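Local coordinates for protein glycosyl hydrolase, family 38 (Enterococcus faecalis, PDB 5KBP) that probably hydrolyses alpha-mannosides, as family 38 glycoside hydrolases generally do, with carbohydrate and metal binding expected from the family, at residues A[558-563]-A[646-651]; A[611-616]-A[639-644]; A[664-669]-A[771-776]; A[670-675]-A[751-756]. One frame throughout, in Å; residues are numbered along the deposited sequence.

Overall arrangement
All four contacts lie in the galactose mutarotase-like beta-sandwich part of the enzyme, on one side of the chain's centre. Interactions 2 and 3 are pairings within one antiparallel sheet, where strands 601-613, 641-653, 659-667 and 772-783 follow one another. Interaction 4 is a pairing in the other sheet, and interaction 1 packs strand 555-566 of that sheet onto strand 641-653. Along the chain, interaction 2 falls between the segments of interaction 1, which closes before interaction 3 opens; interaction 4 falls between the segments of interaction 3. Centres of 3 and 4 are about 11 Å apart, those of 1 and 2 about 20 Å. Distant sequence is thus drawn into one two-layered domain.

Interaction 1. Residues A[558-563]-A[646-651]; sequences KLLTFE and ITTMVT. With SO4 (sulfate ion), chain K.
The hydroxyl of T648 is held by a hydrogen bond to the T663 hydroxyl on the adjoining strand, and the F562 ring comes up against the same oxygen, CZ standing 3.2 Å from T648 OG1. The ring meets that oxygen obliquely. I646 covers one face of the ring: its CG2 methyl sits 3.8 Å above the ring plane, over the centre, in a CH-pi contact. This branch is anti to the backbone N of I646, while CG1, anti to the carbonyl carbon (chi1 -53°), carries CD1 past the ring to within 4.0 Å of F562 CB. A beta-branched isoleucine therefore offers two arms to one flat partner.

The two segments belong to different antiparallel sheets, and this is face-to-face packing in the beta-sandwich of a galactose mutarotase-like domain; alternate residues I646, T648 and V650 turn inward from strand 641-653. L560 fills the next place along. Its CD2 meets T648 CG2 tip to tip at 3.9 Å and slides past V650 CG2 at 4.0 Å, so the threonine shows a methyl to the leucine while its oxygen finds T663.

The strand that carries L560 is irregular here: K558 and L560, both with positive phi, each open a G1 beta bulge, opposite L545 and L677 respectively. T561 OG1 donates to K558 O (2.9 Å) from above the carbonyl plane and ties the corner. On the exposed side, the extended K558 chain delivers NZ to a sulfate ion, probably from the crystallisation liquor, 2.9 Å from its O4.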
# COMPACT_ATOMS: atom_id res chain seq x y z
N LYS A 558 15.20 -23.06 -34.04
CA LYS A 558 14.04 -23.23 -33.17
C LYS A 558 14.13 -22.39 -31.90
O LYS A 558 13.54 -22.74 -30.87
CB LYS A 558 13.82 -24.71 -32.82
CG LYS A 558 13.58 -25.59 -34.04
CD LYS A 558 13.42 -27.04 -33.64
CE LYS A 558 13.19 -27.92 -34.86
NZ LYS A 558 13.03 -29.35 -34.51
N LEU A 559 14.86 -21.28 -31.94
CA LEU A 559 14.96 -20.39 -30.80
C LEU A 559 13.69 -19.55 -30.67
O LEU A 559 12.98 -19.31 -31.64
CB LEU A 559 16.18 -19.49 -30.93
CG LEU A 559 17.54 -20.20 -30.99
CD1 LEU A 559 18.66 -19.21 -31.27
CD2 LEU A 559 17.80 -20.95 -29.69
N LEU A 560 13.43 -19.11 -29.44
CA LEU A 560 12.24 -18.32 -29.11
C LEU A 560 10.96 -19.10 -29.41
O LEU A 560 10.06 -18.63 -30.11
CB LEU A 560 12.25 -16.97 -29.84
CG LEU A 560 11.32 -15.87 -29.32
CD1 LEU A 560 11.80 -15.37 -27.97
CD2 LEU A 560 11.21 -14.73 -30.32
N THR A 561 10.88 -20.31 -28.87
CA THR A 561 9.69 -21.14 -28.96
C THR A 561 8.96 -21.10 -27.63
O THR A 561 9.57 -21.29 -26.57
CB THR A 561 10.05 -22.58 -29.33
OG1 THR A 561 10.61 -22.61 -30.65
CG2 THR A 561 8.82 -23.47 -29.28
N PHE A 562 7.65 -20.86 -27.68
CA PHE A 562 6.84 -20.73 -26.48
C PHE A 562 6.13 -22.04 -26.17
O PHE A 562 5.68 -22.75 -27.07
CB PHE A 562 5.82 -19.60 -26.64
CG PHE A 562 6.45 -18.25 -26.81
CD1 PHE A 562 6.94 -17.55 -25.71
CD2 PHE A 562 6.58 -17.68 -28.06
CE1 PHE A 562 7.53 -16.31 -25.87
CE2 PHE A 562 7.17 -16.44 -28.22
CZ PHE A 562 7.64 -15.75 -27.12
N GLU A 563 6.03 -22.35 -24.88
CA GLU A 563 5.45 -23.61 -24.41
C GLU A 563 4.58 -23.34 -23.20
O GLU A 563 5.04 -22.73 -22.23
CB GLU A 563 6.55 -24.62 -24.05
CG GLU A 563 6.05 -25.93 -23.48
CD GLU A 563 7.11 -26.66 -22.68
OE1 GLU A 563 7.32 -26.30 -21.51
OE2 GLU A 563 7.73 -27.59 -23.23
N ILE A 646 0.26 -14.10 -28.37
CA ILE A 646 1.62 -13.81 -27.91
C ILE A 646 2.26 -12.87 -28.92
O ILE A 646 2.33 -13.19 -30.12
CB ILE A 646 2.45 -15.09 -27.75
CG1 ILE A 646 1.72 -16.10 -26.86
CG2 ILE A 646 3.81 -14.76 -27.16
CD1 ILE A 646 2.46 -17.41 -26.69
N THR A 647 2.73 -11.72 -28.45
CA THR A 647 3.37 -10.71 -29.30
C THR A 647 4.77 -10.45 -28.77
O THR A 647 4.94 -10.00 -27.63
CB THR A 647 2.55 -9.42 -29.33
OG1 THR A 647 1.23 -9.70 -29.79
CG2 THR A 647 3.20 -8.41 -30.27
N THR A 648 5.78 -10.72 -29.60
CA THR A 648 7.18 -10.55 -29.23
C THR A 648 7.83 -9.56 -30.19
O THR A 648 7.66 -9.67 -31.41
CB THR A 648 7.92 -11.88 -29.26
OG1 THR A 648 7.25 -12.83 -28.42
CG2 THR A 648 9.35 -11.71 -28.77
N MET A 649 8.58 -8.61 -29.64
CA MET A 649 9.34 -7.65 -30.42
C MET A 649 10.81 -8.05 -30.39
O MET A 649 11.46 -7.95 -29.34
CB MET A 649 9.15 -6.23 -29.88
CG MET A 649 7.75 -5.66 -30.10
SD MET A 649 7.39 -5.31 -31.83
CE MET A 649 8.58 -4.02 -32.18
N VAL A 650 11.33 -8.50 -31.52
CA VAL A 650 12.74 -8.88 -31.64
C VAL A 650 13.51 -7.68 -32.18
O VAL A 650 13.24 -7.22 -33.30
CB VAL A 650 12.91 -10.11 -32.54
CG1 VAL A 650 14.38 -10.52 -32.60
CG2 VAL A 650 12.05 -11.25 -32.05
N THR A 651 14.47 -7.19 -31.41
CA THR A 651 15.20 -5.97 -31.74
C THR A 651 16.68 -6.26 -31.88
O THR A 651 17.26 -7.02 -31.09
CB THR A 651 14.98 -4.89 -30.67
OG1 THR A 651 13.57 -4.70 -30.45
CG2 THR A 651 15.59 -3.57 -31.11
S SO4 K . 14.95 -30.54 -37.35
O1 SO4 K . 15.83 -29.48 -36.87
O2 SO4 K . 13.84 -29.96 -38.10
O3 SO4 K . 15.70 -31.44 -38.22
O4 SO4 K . 14.43 -31.29 -36.21

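Interaction 2. Residues A[611-616]-A[639-644]; sequences MLPVAA and TTLRPF
L612 and R642 form an antiparallel hydrogen-bonded pair, L612 N to R642 O at 3.0 Å and R642 N to L612 O at 2.9 Å, between short strands whose directions differ by 131°, a marked departure from a straight antiparallel run. A further bond, V614 N to T640 O (3.1 Å), continues the pairing just beyond the strand ends.

On one face of the sheet L612 packs on F644. L612 CD1 lies 3.5 Å above the phenyl plane, displaced toward the rim on the CG and CD2 side, and makes a CH-pi contact. F644 has CG anti to its backbone N (chi1 180°), which carries the ring to this leucine; I665 and N667 of the next strand also touch the aromatic side chain.

This is the end of a hairpin-like connection in one sheet of the sandwich: strands 601-613 and 641-653 are neighbours, and the intervening chain includes helix 619-625. Proline is tolerated in both strands because P613 and P643 occupy non-hydrogen-bonded pairs, where no N-H is needed across this pairing.

On the other face the M611 chain, bent at chi2 and chi3, folds back across strand 641-644. Its sulfur SD rests 3.9 Å from P643 CG, and CE abuts L641 CB at 3.8 Å, the two side chains crossing at about a right angle. A flexible thioether suits such a curved path. Back on the face of L612, beyond the strand end, V614 CG2 lies 3.8 Å from R642 CB, against the aliphatic stem of the arginine, whose extended chain goes on to touch Q668.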
# COMPACT_ATOMS: atom_id res chain seq x y z
N MET A 611 -4.48 -21.63 -28.70
CA MET A 611 -5.68 -21.95 -27.94
C MET A 611 -5.29 -22.69 -26.67
O MET A 611 -4.76 -23.80 -26.74
CB MET A 611 -6.65 -22.77 -28.78
CG MET A 611 -7.12 -22.07 -30.04
SD MET A 611 -8.13 -20.61 -29.71
CE MET A 611 -9.55 -21.37 -28.91
N LEU A 612 -5.57 -22.09 -25.52
CA LEU A 612 -5.17 -22.66 -24.25
C LEU A 612 -6.39 -23.02 -23.40
O LEU A 612 -7.43 -22.37 -23.50
CB LEU A 612 -4.28 -21.68 -23.46
CG LEU A 612 -2.93 -21.34 -24.07
CD1 LEU A 612 -2.11 -20.49 -23.11
CD2 LEU A 612 -2.18 -22.60 -24.45
N PRO A 613 -6.28 -24.07 -22.58
CA PRO A 613 -7.35 -24.35 -21.61
C PRO A 613 -7.57 -23.16 -20.70
O PRO A 613 -6.62 -22.50 -20.26
CB PRO A 613 -6.81 -25.56 -20.85
CG PRO A 613 -5.86 -26.22 -21.80
CD PRO A 613 -5.23 -25.09 -22.57
N VAL A 614 -8.84 -22.86 -20.42
CA VAL A 614 -9.18 -21.70 -19.61
C VAL A 614 -8.60 -21.83 -18.21
O VAL A 614 -8.14 -20.85 -17.61
CB VAL A 614 -10.70 -21.49 -19.59
CG1 VAL A 614 -11.07 -20.29 -18.72
CG2 VAL A 614 -11.23 -21.31 -21.00
N ALA A 615 -8.61 -23.04 -17.67
CA ALA A 615 -8.08 -23.33 -16.34
C ALA A 615 -8.00 -24.85 -16.20
O ALA A 615 -8.11 -25.58 -17.19
CB ALA A 615 -8.94 -22.71 -15.24
N ALA A 616 -7.80 -25.32 -14.97
CA ALA A 616 -8.00 -26.73 -14.69
C ALA A 616 -9.49 -27.00 -14.52
O ALA A 616 -10.30 -26.09 -14.34
CB ALA A 616 -7.24 -27.14 -13.43
N THR A 639 -11.21 -28.77 -20.91
CA THR A 639 -11.38 -28.98 -22.34
C THR A 639 -11.89 -27.73 -23.05
O THR A 639 -11.79 -27.66 -24.28
CB THR A 639 -12.34 -30.15 -22.59
OG1 THR A 639 -13.61 -29.86 -21.99
CG2 THR A 639 -11.78 -31.43 -22.00
N THR A 640 -12.41 -26.76 -22.31
CA THR A 640 -12.85 -25.50 -22.89
C THR A 640 -11.62 -24.65 -23.23
O THR A 640 -10.80 -24.36 -22.35
CB THR A 640 -13.77 -24.75 -21.93
OG1 THR A 640 -14.87 -25.59 -21.57
CG2 THR A 640 -14.29 -23.48 -22.58
N LEU A 641 -11.50 -24.25 -24.49
CA LEU A 641 -10.34 -23.52 -24.97
C LEU A 641 -10.68 -22.05 -25.17
O LEU A 641 -11.83 -21.68 -25.43
CB LEU A 641 -9.83 -24.12 -26.28
CG LEU A 641 -9.52 -25.62 -26.24
CD1 LEU A 641 -8.97 -26.10 -27.57
CD2 LEU A 641 -8.56 -25.95 -25.11
N ARG A 642 -9.65 -21.21 -25.03
CA ARG A 642 -9.78 -19.76 -25.14
C ARG A 642 -8.55 -19.23 -25.88
O ARG A 642 -7.43 -19.71 -25.64
CB ARG A 642 -9.88 -19.10 -23.76
CG ARG A 642 -10.25 -17.63 -23.77
CD ARG A 642 -9.91 -16.97 -22.45
NE ARG A 642 -10.27 -15.55 -22.42
CZ ARG A 642 -11.27 -15.04 -21.71
NH1 ARG A 642 -12.01 -15.84 -20.95
NH2 ARG A 642 -11.52 -13.74 -21.74
N PRO A 643 -8.73 -18.26 -26.78
CA PRO A 643 -7.57 -17.72 -27.51
C PRO A 643 -6.57 -17.06 -26.57
O PRO A 643 -6.93 -16.47 -25.54
CB PRO A 643 -8.21 -16.69 -28.45
CG PRO A 643 -9.61 -17.16 -28.63
CD PRO A 643 -10.00 -17.74 -27.30
N PHE A 644 -5.30 -17.16 -26.94
CA PHE A 644 -4.20 -16.61 -26.14
C PHE A 644 -3.14 -16.12 -27.12
O PHE A 644 -2.40 -16.94 -27.69
CB PHE A 644 -3.65 -17.64 -25.17
CG PHE A 644 -2.52 -17.14 -24.32
CD1 PHE A 644 -2.77 -16.46 -23.14
CD2 PHE A 644 -1.20 -17.36 -24.69
CE1 PHE A 644 -1.73 -16.01 -22.35
CE2 PHE A 644 -0.16 -16.91 -23.91
CZ PHE A 644 -0.42 -16.23 -22.74

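Interaction 3. Residues A[664-669]-A[771-776]; sequences TINNQI and QGEYTF
T664 and T775 lie side by side, pointing the same way, at a non-hydrogen-bonded pair of two antiparallel neighbours in the sheet of the beta-sandwich that also holds strand 641-653; T664 CG2 is 3.2 Å from T775 OG1. On the opposite face I665 approaches F776 at the ring edge, in plane, with CD1 3.9 Å from CE2. Its CG1 branch lies between the backbone N and the carbonyl carbon (chi1 65°), the crowded position, and CD1 extends from there to the phenylalanine. Y774, on the same face as I665, packs against helix 304-332 with F776.

Backbone bonds join I665 with Y774 in both directions, and N667 with G772 likewise. G772 adopts backbone angles at which a side chain would jam against the preceding carbonyl oxygen, hence glycine. N666 and E773 cross obliquely with amide and carboxylate planes only 19° apart, E773 OE1 standing 3.8 Å from N666 CG. Q668 NE2 returns to N666 OD1 (3.2 Å) within its own segment.

Past the strand end, Q771, bent at chi2, reaches across to the other segment: besides bonding to Q769 O, its NE2 donates to I669 O at 2.7 Å, from above the plane of that carbonyl.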
# COMPACT_ATOMS: atom_id res chain seq x y z
N THR A 664 4.73 -9.64 -24.85
CA THR A 664 3.58 -9.09 -24.15
C THR A 664 2.38 -10.01 -24.33
O THR A 664 2.11 -10.49 -25.44
CB THR A 664 3.23 -7.69 -24.66
OG1 THR A 664 2.96 -7.74 -26.07
CG2 THR A 664 4.37 -6.73 -24.40
N ILE A 665 1.66 -10.26 -23.24
CA ILE A 665 0.46 -11.09 -23.25
C ILE A 665 -0.61 -10.41 -22.41
O ILE A 665 -0.33 -9.58 -21.54
CB ILE A 665 0.72 -12.52 -22.71
CG1 ILE A 665 1.10 -12.47 -21.23
CG2 ILE A 665 1.80 -13.22 -23.53
CD1 ILE A 665 1.18 -13.83 -20.57
N ASN A 666 -1.86 -10.79 -22.67
CA ASN A 666 -3.00 -10.43 -21.83
C ASN A 666 -3.50 -11.72 -21.19
O ASN A 666 -4.43 -12.37 -21.67
CB ASN A 666 -4.10 -9.74 -22.65
CG ASN A 666 -5.28 -9.33 -21.79
OD1 ASN A 666 -5.15 -9.15 -20.58
ND2 ASN A 666 -6.44 -9.17 -22.42
N ASN A 667 -2.87 -12.08 -20.08
CA ASN A 667 -3.10 -13.38 -19.45
C ASN A 667 -4.50 -13.44 -18.86
O ASN A 667 -4.77 -12.88 -17.80
CB ASN A 667 -2.04 -13.64 -18.38
CG ASN A 667 -2.15 -15.02 -17.77
OD1 ASN A 667 -2.17 -15.17 -16.55
ND2 ASN A 667 -2.25 -16.03 -18.62
N GLN A 668 -5.41 -14.11 -19.57
CA GLN A 668 -6.73 -14.43 -19.06
C GLN A 668 -6.89 -15.93 -18.83
O GLN A 668 -8.00 -16.46 -18.85
CB GLN A 668 -7.81 -13.91 -20.01
CG GLN A 668 -7.81 -12.40 -20.17
CD GLN A 668 -8.04 -11.67 -18.86
OE1 GLN A 668 -8.78 -12.13 -18.00
NE2 GLN A 668 -7.39 -10.52 -18.71
N ILE A 669 -5.77 -16.61 -18.60
CA ILE A 669 -5.73 -18.06 -18.43
C ILE A 669 -5.27 -18.36 -17.01
O ILE A 669 -4.41 -17.66 -16.46
CB ILE A 669 -4.79 -18.71 -19.47
CG1 ILE A 669 -5.25 -18.38 -20.89
CG2 ILE A 669 -4.71 -20.22 -19.27
CD1 ILE A 669 -6.66 -18.84 -21.19
N GLN A 771 -3.58 -12.52 -13.59
CA GLN A 771 -4.41 -12.11 -14.71
C GLN A 771 -4.10 -10.66 -15.09
O GLN A 771 -3.92 -9.80 -14.23
CB GLN A 771 -5.89 -12.25 -14.35
CG GLN A 771 -6.32 -13.65 -13.94
CD GLN A 771 -6.33 -14.63 -15.10
OE1 GLN A 771 -7.33 -14.78 -15.80
NE2 GLN A 771 -5.20 -15.31 -15.31
N GLY A 772 -4.04 -10.40 -16.40
CA GLY A 772 -3.91 -9.05 -16.89
C GLY A 772 -2.76 -8.92 -17.87
O GLY A 772 -2.24 -9.92 -18.38
N GLU A 773 -2.37 -7.67 -18.11
CA GLU A 773 -1.32 -7.36 -19.07
C GLU A 773 0.06 -7.58 -18.45
O GLU A 773 0.30 -7.22 -17.29
CB GLU A 773 -1.44 -5.91 -19.53
CG GLU A 773 -2.76 -5.57 -20.23
CD GLU A 773 -2.66 -5.70 -21.74
OE1 GLU A 773 -3.72 -5.87 -22.39
OE2 GLU A 773 -1.54 -5.63 -22.27
N TYR A 774 0.96 -8.18 -19.23
CA TYR A 774 2.32 -8.44 -18.77
C TYR A 774 3.29 -8.24 -19.92
O TYR A 774 2.97 -8.50 -21.08
CB TYR A 774 2.46 -9.87 -18.22
CG TYR A 774 1.87 -10.04 -16.84
CD1 TYR A 774 0.53 -10.38 -16.67
CD2 TYR A 774 2.65 -9.87 -15.70
CE1 TYR A 774 -0.01 -10.53 -15.41
CE2 TYR A 774 2.12 -10.03 -14.44
CZ TYR A 774 0.79 -10.36 -14.30
OH TYR A 774 0.25 -10.52 -13.04
N THR A 775 4.48 -7.76 -19.58
CA THR A 775 5.56 -7.55 -20.55
C THR A 775 6.83 -8.16 -19.98
O THR A 775 7.29 -7.76 -18.91
CB THR A 775 5.77 -6.06 -20.84
OG1 THR A 775 4.57 -5.51 -21.40
CG2 THR A 775 6.92 -5.87 -21.82
N PHE A 776 7.40 -9.13 -20.70
CA PHE A 776 8.60 -9.83 -20.28
C PHE A 776 9.77 -9.39 -21.15
O PHE A 776 9.71 -9.51 -22.37
CB PHE A 776 8.40 -11.35 -20.37
CG PHE A 776 7.11 -11.82 -19.77
CD1 PHE A 776 6.96 -11.93 -18.40
CD2 PHE A 776 6.04 -12.16 -20.59
CE1 PHE A 776 5.77 -12.37 -17.85
CE2 PHE A 776 4.85 -12.60 -20.05
CZ PHE A 776 4.71 -12.70 -18.67

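Interaction 4. Residues A[670-675]-A[751-756]; sequences KDHRLR and IRCVGE
C753, I751 and H672 bury the most surface here. The thiol of C753 meets the H672 imidazole obliquely, SG 3.4 Å from NE2, a sulfur-aromatic contact that brings the polarisable sulfur to the ring's far end. H672 ND1 is hydrogen-bonded to D564 OD1, which restrains the ring's rotation. C753 N bonds to H672 O at 2.7 Å, but the return bond from H672 N is weak and the pair is loose.

The firmer pairing is that of I751 with L674, an antiparallel hydrogen-bonded pair: L674 N to I751 O is 2.8 Å, I751 N to L674 O 3.3 Å. On the same face as the thiol, I751 CG2 touches L674 CB at 3.9 Å, branched aliphatic groups suited to the buried interior. On the other face R673 and R752 pack by their stems, R673 CB to R752 CG at 3.8 Å, and their guanidinium groups diverge; R752 pairs with D567, which probably offsets its buried charge.

Strand 672-679 runs between 745-753 and 555-566 in one sheet of the sandwich, while I751 reaches across to Y774 and F776 on strand 772-783 of the other.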
# COMPACT_ATOMS: atom_id res chain seq x y z
N LYS A 670 -5.84 -19.40 -16.41
CA LYS A 670 -5.53 -19.80 -15.05
C LYS A 670 -4.91 -21.19 -15.03
O LYS A 670 -5.06 -21.98 -15.97
CB LYS A 670 -6.78 -19.78 -14.17
CG LYS A 670 -7.45 -18.42 -14.08
CD LYS A 670 -8.75 -18.49 -13.30
CE LYS A 670 -9.45 -17.14 -13.26
NZ LYS A 670 -10.77 -17.21 -12.56
N ASP A 671 -4.19 -21.47 -13.94
CA ASP A 671 -3.65 -22.80 -13.66
C ASP A 671 -2.72 -23.29 -14.78
O ASP A 671 -2.87 -24.39 -15.30
CB ASP A 671 -4.77 -23.81 -13.41
CG ASP A 671 -5.66 -23.41 -12.25
OD1 ASP A 671 -5.13 -22.99 -11.20
OD2 ASP A 671 -6.90 -23.52 -12.39
N HIS A 672 -1.75 -22.46 -15.14
CA HIS A 672 -0.84 -22.80 -16.22
C HIS A 672 0.50 -22.10 -16.02
O HIS A 672 0.64 -21.22 -15.17
CB HIS A 672 -1.43 -22.42 -17.58
CG HIS A 672 -1.45 -20.95 -17.85
ND1 HIS A 672 -0.90 -20.40 -18.98
CD2 HIS A 672 -1.94 -19.92 -17.12
CE1 HIS A 672 -1.05 -19.08 -18.95
NE2 HIS A 672 -1.68 -18.77 -17.83
N ARG A 673 1.47 -22.51 -16.82
CA ARG A 673 2.81 -21.92 -16.82
C ARG A 673 3.27 -21.75 -18.25
O ARG A 673 3.22 -22.70 -19.04
CB ARG A 673 3.80 -22.80 -16.04
CG ARG A 673 5.22 -22.26 -16.03
CD ARG A 673 6.22 -23.34 -15.64
NE ARG A 673 6.20 -24.45 -16.59
CZ ARG A 673 6.95 -25.54 -16.48
NH1 ARG A 673 6.85 -26.50 -17.39
NH2 ARG A 673 7.79 -25.68 -15.47
N LEU A 674 3.72 -20.54 -18.59
CA LEU A 674 4.21 -20.22 -19.93
C LEU A 674 5.71 -19.98 -19.88
O LEU A 674 6.19 -19.21 -19.05
CB LEU A 674 3.50 -18.99 -20.49
CG LEU A 674 3.96 -18.53 -21.87
CD1 LEU A 674 3.53 -19.53 -22.94
CD2 LEU A 674 3.43 -17.14 -22.18
N ARG A 675 6.44 -20.65 -20.77
CA ARG A 675 7.89 -20.52 -20.84
C ARG A 675 8.30 -20.24 -22.28
O ARG A 675 7.53 -20.42 -23.23
CB ARG A 675 8.60 -21.79 -20.35
CG ARG A 675 7.92 -22.48 -19.18
CD ARG A 675 8.15 -23.98 -19.24
NE ARG A 675 9.44 -24.38 -18.69
CZ ARG A 675 9.99 -25.58 -18.87
NH1 ARG A 675 9.36 -26.49 -19.60
NH2 ARG A 675 11.16 -25.86 -18.32
N ILE A 751 5.77 -16.84 -16.86
CA ILE A 751 4.68 -16.60 -15.92
C ILE A 751 4.12 -17.94 -15.50
O ILE A 751 4.01 -18.87 -16.30
CB ILE A 751 3.60 -15.68 -16.55
CG1 ILE A 751 2.56 -15.25 -15.51
CG2 ILE A 751 2.93 -16.35 -17.74
CD1 ILE A 751 1.56 -14.24 -16.04
N ARG A 752 3.78 -18.05 -14.21
CA ARG A 752 3.20 -19.27 -13.66
C ARG A 752 2.02 -18.89 -12.79
O ARG A 752 2.15 -18.06 -11.89
CB ARG A 752 4.24 -20.06 -12.85
CG ARG A 752 3.77 -21.45 -12.44
CD ARG A 752 4.88 -22.25 -11.79
NE ARG A 752 5.21 -21.75 -10.46
CZ ARG A 752 4.63 -22.17 -9.34
NH1 ARG A 752 4.99 -21.67 -8.17
NH2 ARG A 752 3.69 -23.10 -9.40
N CYS A 753 0.86 -19.50 -13.06
CA CYS A 753 -0.40 -19.09 -12.46
C CYS A 753 -0.99 -20.24 -11.66
O CYS A 753 -1.22 -21.33 -12.21
CB CYS A 753 -1.38 -18.63 -13.55
SG CYS A 753 -0.63 -17.54 -14.79
N VAL A 754 -1.25 -20.00 -10.38
CA VAL A 754 -1.85 -20.98 -9.48
C VAL A 754 -2.95 -20.29 -8.69
O VAL A 754 -3.12 -19.08 -8.74
CB VAL A 754 -0.81 -21.62 -8.54
CG1 VAL A 754 0.11 -22.55 -9.32
CG2 VAL A 754 -0.01 -20.55 -7.83
N GLY A 755 -3.70 -21.10 -7.93
CA GLY A 755 -4.86 -20.57 -7.23
C GLY A 755 -4.84 -20.68 -5.72
O GLY A 755 -5.74 -20.18 -5.05
N GLU A 756 -3.81 -21.32 -5.16
CA GLU A 756 -3.73 -21.52 -3.72
C GLU A 756 -2.32 -21.24 -3.23
O GLU A 756 -1.35 -21.35 -3.99
CB GLU A 756 -4.14 -22.94 -3.31
CG GLU A 756 -3.24 -24.02 -3.88
CD GLU A 756 -3.40 -25.35 -3.16
OE1 GLU A 756 -4.07 -25.37 -2.11
OE2 GLU A 756 -2.87 -26.36 -3.66